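Local coordinates for putative fimbrial associated sortase-like protein (Corynebacterium diphtheriae, PDB 6BWE) that probably acts as a class C-type sortase, a cysteine transpeptidase that cross-links pilin subunits into pili, seen here as its catalytic domain with an altered lid, at residues Y64-I78 with L90-E102. The protein carries 2 engineered substitutions. Sequence-based numbering, arbitrary orientation.
Sequences YLQQLNPQRAERPVI and LPIYHGTDTATLE
His94 lies between Leu65 and Ile78 where the first beta hairpin of the sortase fold, strands 77-83 and 88-94, meets the end of helix 59-66, a worked example of a buried imidazole held on several sides. Leu65 CA rests over one face of its ring, and Ile78 CG2 makes a CH-pi contact with the opposite face, 3.5 Å from the centroid. The ring's CD2 edge points at the centre of the Tyr64 face in a T-shaped pair, planes 73° apart. NE2, at the far end of the ring, gives a weak, bent hydrogen bond to Gln67 O (2.8 Å). ND1, on the near side, lies 3.1 Å from the oxygen of a water that also links Pro76 O to His94 N. Tyr64, its CG anti to the backbone N (chi1 172°), reaches past the imidazole to accept from Gly95 N at OH (2.9 Å); the same hydroxyl is hydrogen-bonded to His107 ND1.

Further out, Ile78 N bonds Ile92 O (2.8 Å), fastening the hairpin strands beside the histidine. Asn69 ties up the loop between helix 59-66 and strand 77-83: OD1 accepts from Ala73 N and ND2 donates to Ala73 O. Near the surface, Arg75, its chain bent at chi2, spans to Asp97, whose other oxygen pairs with Lys56. Both NH1 (2.9 Å) and NH2 (3.0 Å) of Arg75 converge on the single oxygen Asp97 OD2, close to the guanidinium plane, with the carboxylate turned 67° from it.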
loop_
_atom_site.group_PDB
_atom_site.type_symbol
_atom_site.label_atom_id
_atom_site.label_comp_id
_atom_site.label_asym_id
_atom_site.label_seq_id
_atom_site.Cartn_x
_atom_site.Cartn_y
_atom_site.Cartn_z
ATOM N N TYR A 64 -0.193 -12.785 1.053
ATOM C CA TYR A 64 1.220 -12.518 0.770
ATOM C C TYR A 64 2.121 -13.735 1.014
ATOM O O TYR A 64 2.920 -14.109 0.168
ATOM C CB TYR A 64 1.672 -11.355 1.620
ATOM C CG TYR A 64 3.111 -11.037 1.638
ATOM C CD1 TYR A 64 3.758 -10.517 0.504
ATOM C CD2 TYR A 64 3.826 -11.110 2.831
ATOM C CE1 TYR A 64 5.096 -10.138 0.582
ATOM C CE2 TYR A 64 5.131 -10.742 2.926
ATOM C CZ TYR A 64 5.789 -10.299 1.801
ATOM O OH TYR A 64 7.109 -9.904 1.934
ATOM N N LEU A 65 1.944 -14.350 2.174
ATOM C CA LEU A 65 2.764 -15.480 2.567
ATOM C C LEU A 65 2.532 -16.720 1.721
ATOM O O LEU A 65 3.456 -17.513 1.571
ATOM C CB LEU A 65 2.531 -15.792 4.042
ATOM C CG LEU A 65 3.051 -14.752 5.027
ATOM C CD1 LEU A 65 2.717 -15.211 6.435
ATOM C CD2 LEU A 65 4.533 -14.440 4.888
ATOM N N GLN A 66 1.336 -16.876 1.159
ATOM C CA GLN A 66 1.071 -17.950 0.201
ATOM C C GLN A 66 1.740 -17.725 -1.165
ATOM O O GLN A 66 1.885 -18.670 -1.950
ATOM C CB GLN A 66 -0.441 -18.103 0.011
ATOM C CG GLN A 66 -1.172 -18.471 1.273
ATOM C CD GLN A 66 -2.661 -18.583 0.997
ATOM O OE1 GLN A 66 -3.072 -19.384 0.155
ATOM N NE2 GLN A 66 -3.461 -17.764 1.655
ATOM N N GLN A 67 2.144 -16.484 -1.476
ATOM C CA GLN A 67 2.686 -16.213 -2.814
ATOM C C GLN A 67 4.129 -16.704 -2.869
ATOM O O GLN A 67 4.847 -16.666 -1.865
ATOM C CB GLN A 67 2.623 -14.755 -3.179
ATOM C CG GLN A 67 1.210 -14.155 -3.119
ATOM C CD GLN A 67 0.219 -14.837 -4.050
ATOM O OE1 GLN A 67 0.591 -15.323 -5.136
ATOM N NE2 GLN A 67 -1.076 -14.819 -3.670
ATOM N N LEU A 68 4.534 -17.123 -4.055
ATOM C CA LEU A 68 5.845 -17.663 -4.317
ATOM C C LEU A 68 6.189 -18.825 -3.380
ATOM O O LEU A 68 7.342 -18.986 -2.985
ATOM C CB LEU A 68 6.910 -16.563 -4.300
ATOM C CG LEU A 68 6.666 -15.390 -5.259
ATOM C CD1 LEU A 68 7.716 -14.335 -5.071
ATOM C CD2 LEU A 68 6.647 -15.857 -6.691
ATOM N N ASN A 69 5.195 -19.643 -3.063
ATOM C CA ASN A 69 5.351 -20.707 -2.058
ATOM C C ASN A 69 4.389 -21.854 -2.335
ATOM O O ASN A 69 3.555 -22.216 -1.482
ATOM C CB ASN A 69 5.104 -20.083 -0.709
ATOM C CG ASN A 69 5.277 -21.024 0.459
ATOM O OD1 ASN A 69 5.950 -22.055 0.375
ATOM N ND2 ASN A 69 4.685 -20.623 1.605
ATOM N N PRO A 70 4.495 -22.460 -3.523
ATOM C CA PRO A 70 3.580 -23.550 -3.867
ATOM C C PRO A 70 3.846 -24.794 -3.011
ATOM O O PRO A 70 2.964 -25.578 -2.800
ATOM C CB PRO A 70 3.945 -23.856 -5.336
ATOM C CG PRO A 70 5.361 -23.470 -5.423
ATOM C CD PRO A 70 5.412 -22.185 -4.624
ATOM N N GLN A 71 5.059 -24.932 -2.514
ATOM C CA GLN A 71 5.405 -25.990 -1.594
ATOM C C GLN A 71 4.758 -25.761 -0.200
ATOM O O GLN A 71 4.817 -26.649 0.618
ATOM C CB GLN A 71 6.942 -26.190 -1.546
ATOM C CG GLN A 71 7.804 -25.054 -0.933
ATOM C CD GLN A 71 8.104 -23.857 -1.843
ATOM O OE1 GLN A 71 7.378 -23.572 -2.805
ATOM N NE2 GLN A 71 9.184 -23.146 -1.531
ATOM N N ARG A 72 4.150 -24.575 0.026
ATOM C CA ARG A 72 3.458 -24.231 1.273
ATOM C C ARG A 72 4.348 -24.430 2.495
ATOM O O ARG A 72 3.923 -25.022 3.512
ATOM C CB ARG A 72 2.174 -25.048 1.408
ATOM C CG ARG A 72 1.189 -24.812 0.285
ATOM C CD ARG A 72 0.109 -25.894 0.301
ATOM N NE ARG A 72 -1.217 -25.308 0.392
ATOM C CZ ARG A 72 -2.342 -25.991 0.619
ATOM N NH1 ARG A 72 -2.333 -27.320 0.792
ATOM N NH2 ARG A 72 -3.484 -25.323 0.672
ATOM N N ALA A 73 5.585 -23.951 2.383
ATOM C CA ALA A 73 6.576 -24.044 3.456
ATOM C C ALA A 73 6.432 -22.841 4.402
ATOM O O ALA A 73 5.804 -21.815 4.054
ATOM C CB ALA A 73 7.966 -24.106 2.878
ATOM N N GLU A 74 7.068 -22.944 5.562
ATOM C CA GLU A 74 6.991 -21.887 6.572
ATOM C C GLU A 74 7.920 -20.691 6.289
ATOM O O GLU A 74 7.536 -19.545 6.531
ATOM C CB GLU A 74 7.296 -22.463 7.956
ATOM C CG GLU A 74 6.350 -23.584 8.405
ATOM C CD GLU A 74 4.934 -23.118 8.698
ATOM O OE1 GLU A 74 4.761 -22.020 9.274
ATOM O OE2 GLU A 74 3.972 -23.865 8.382
ATOM N N ARG A 75 9.135 -20.953 5.819
ATOM C CA ARG A 75 10.111 -19.876 5.453
ATOM C C ARG A 75 10.723 -20.157 4.093
ATOM O O ARG A 75 11.950 -20.341 3.961
ATOM C CB ARG A 75 11.230 -19.722 6.490
ATOM C CG ARG A 75 10.748 -19.328 7.870
ATOM C CD ARG A 75 10.342 -17.867 7.878
ATOM N NE ARG A 75 9.698 -17.517 9.134
ATOM C CZ ARG A 75 9.430 -16.269 9.529
ATOM N NH1 ARG A 75 9.746 -15.214 8.769
ATOM N NH2 ARG A 75 8.844 -16.076 10.701
ATOM N N PRO A 76 9.891 -20.125 3.057
ATOM C CA PRO A 76 10.446 -20.394 1.738
ATOM C C PRO A 76 11.352 -19.300 1.226
ATOM O O PRO A 76 11.137 -18.115 1.496
ATOM C CB PRO A 76 9.217 -20.464 0.859
ATOM C CG PRO A 76 8.260 -19.542 1.520
ATOM C CD PRO A 76 8.446 -19.815 2.975
ATOM N N VAL A 77 12.349 -19.711 0.461
ATOM C CA VAL A 77 13.112 -18.755 -0.350
ATOM C C VAL A 77 12.194 -18.358 -1.506
ATOM O O VAL A 77 11.850 -19.206 -2.355
ATOM C CB VAL A 77 14.393 -19.392 -0.907
ATOM C CG1 VAL A 77 15.077 -18.408 -1.860
ATOM C CG2 VAL A 77 15.343 -19.767 0.234
ATOM N N ILE A 78 11.792 -17.089 -1.552
ATOM C CA ILE A 78 10.842 -16.651 -2.579
ATOM C C ILE A 78 11.544 -16.297 -3.900
ATOM O O ILE A 78 10.934 -16.358 -4.942
ATOM C CB ILE A 78 9.897 -15.521 -2.123
ATOM C CG1 ILE A 78 10.621 -14.250 -1.687
ATOM C CG2 ILE A 78 9.051 -16.012 -0.972
ATOM C CD1 ILE A 78 9.710 -13.042 -1.538
ATOM N N LEU A 90 22.389 -14.195 -2.870
ATOM C CA LEU A 90 21.649 -14.263 -1.621
ATOM C C LEU A 90 20.171 -14.654 -1.811
ATOM O O LEU A 90 19.574 -14.294 -2.823
ATOM C CB LEU A 90 21.697 -12.912 -0.907
ATOM C CG LEU A 90 23.059 -12.406 -0.429
ATOM C CD1 LEU A 90 23.007 -10.976 0.010
ATOM C CD2 LEU A 90 23.482 -13.245 0.734
ATOM N N PRO A 91 19.610 -15.389 -0.824
ATOM C CA PRO A 91 18.196 -15.703 -0.813
ATOM C C PRO A 91 17.351 -14.500 -0.349
ATOM O O PRO A 91 17.794 -13.694 0.507
ATOM C CB PRO A 91 18.110 -16.890 0.163
ATOM C CG PRO A 91 19.224 -16.656 1.117
ATOM C CD PRO A 91 20.314 -15.985 0.324
ATOM N N ILE A 92 16.125 -14.426 -0.889
ATOM C CA ILE A 92 15.137 -13.461 -0.452
ATOM C C ILE A 92 13.963 -14.254 0.172
ATOM O O ILE A 92 13.512 -15.224 -0.411
ATOM C CB ILE A 92 14.645 -12.594 -1.611
ATOM C CG1 ILE A 92 15.826 -11.852 -2.298
ATOM C CG2 ILE A 92 13.619 -11.593 -1.074
ATOM C CD1 ILE A 92 15.518 -11.353 -3.718
ATOM N N TYR A 93 13.458 -13.772 1.307
ATOM C CA TYR A 93 12.337 -14.344 2.021
ATOM C C TYR A 93 11.208 -13.353 2.123
ATOM O O TYR A 93 11.413 -12.154 1.939
ATOM C CB TYR A 93 12.772 -14.719 3.430
ATOM C CG TYR A 93 13.889 -15.740 3.466
ATOM C CD1 TYR A 93 13.609 -17.081 3.454
ATOM C CD2 TYR A 93 15.223 -15.339 3.483
ATOM C CE1 TYR A 93 14.627 -18.028 3.494
ATOM C CE2 TYR A 93 16.259 -16.286 3.527
ATOM C CZ TYR A 93 15.949 -17.619 3.519
ATOM O OH TYR A 93 16.956 -18.564 3.518
ATOM N N HIS A 94 9.999 -13.848 2.408
ATOM C CA HIS A 94 8.913 -12.949 2.769
ATOM C C HIS A 94 9.256 -12.147 4.030
ATOM O O HIS A 94 9.768 -12.687 4.993
ATOM C CB HIS A 94 7.637 -13.693 3.134
ATOM C CG HIS A 94 6.986 -14.424 2.019
ATOM N ND1 HIS A 94 7.025 -15.792 1.938
ATOM C CD2 HIS A 94 6.150 -14.014 1.043
ATOM C CE1 HIS A 94 6.296 -16.184 0.912
ATOM N NE2 HIS A 94 5.779 -15.126 0.334
ATOM N N GLY A 95 8.912 -10.869 4.034
ATOM C CA GLY A 95 8.960 -10.064 5.235
ATOM C C GLY A 95 10.334 -9.630 5.661
ATOM O O GLY A 95 11.368 -9.930 5.004
ATOM N N THR A 96 10.355 -8.976 6.818
ATOM C CA THR A 96 11.576 -8.360 7.353
ATOM C C THR A 96 11.671 -8.643 8.850
ATOM O O THR A 96 12.116 -7.790 9.602
ATOM C CB THR A 96 11.609 -6.821 7.066
ATOM O OG1 THR A 96 10.394 -6.220 7.530
ATOM C CG2 THR A 96 11.745 -6.589 5.620
ATOM N N ASP A 97 11.326 -9.861 9.265
ATOM C CA ASP A 97 11.577 -10.287 10.646
ATOM C C ASP A 97 13.083 -10.226 10.975
ATOM O O ASP A 97 13.962 -10.433 10.130
ATOM C CB ASP A 97 11.118 -11.722 10.922
ATOM C CG ASP A 97 9.610 -11.907 10.825
ATOM O OD1 ASP A 97 8.841 -10.929 10.955
ATOM O OD2 ASP A 97 9.200 -13.070 10.633
ATOM N N THR A 98 13.358 -9.948 12.233
ATOM C CA THR A 98 14.739 -9.906 12.749
ATOM C C THR A 98 15.512 -11.161 12.356
ATOM O O THR A 98 16.617 -11.092 11.805
ATOM C CB THR A 98 14.714 -9.787 14.285
ATOM O OG1 THR A 98 13.921 -8.666 14.618
ATOM C CG2 THR A 98 16.136 -9.595 14.893
ATOM N N ALA A 99 14.913 -12.326 12.612
ATOM C CA ALA A 99 15.626 -13.589 12.350
ATOM C C ALA A 99 15.945 -13.752 10.863
ATOM O O ALA A 99 17.075 -14.134 10.484
ATOM C CB ALA A 99 14.862 -14.783 12.909
ATOM N N THR A 100 15.004 -13.352 10.004
ATOM C CA THR A 100 15.186 -13.444 8.546
ATOM C C THR A 100 16.413 -12.657 8.091
ATOM O O THR A 100 17.230 -13.157 7.321
ATOM C CB THR A 100 13.945 -12.911 7.817
ATOM O OG1 THR A 100 12.804 -13.657 8.220
ATOM C CG2 THR A 100 14.092 -12.946 6.332
ATOM N N LEU A 101 16.552 -11.437 8.603
ATOM C CA LEU A 101 17.622 -10.556 8.171
ATOM C C LEU A 101 19.010 -10.922 8.769
ATOM O O LEU A 101 20.037 -10.381 8.352
ATOM C CB LEU A 101 17.247 -9.110 8.473
ATOM C CG LEU A 101 15.919 -8.647 7.840
ATOM C CD1 LEU A 101 15.631 -7.246 8.322
ATOM C CD2 LEU A 101 15.956 -8.715 6.331
ATOM N N GLU A 102 19.062 -11.879 9.695
ATOM C CA GLU A 102 20.338 -12.474 10.104
ATOM C C GLU A 102 20.814 -13.525 9.107
ATOM O O GLU A 102 21.989 -13.855 9.101
ATOM C CB GLU A 102 20.246 -13.066 11.498
ATOM C CG GLU A 102 19.942 -12.001 12.554
ATOM C CD GLU A 102 19.918 -12.522 13.962
ATOM O OE1 GLU A 102 20.483 -13.608 14.214
ATOM O OE2 GLU A 102 19.328 -11.839 14.837
HETATM O O HOH W 1 9.937 -15.402 5.727
HETATM O O HOH W 2 9.666 -16.714 3.213
#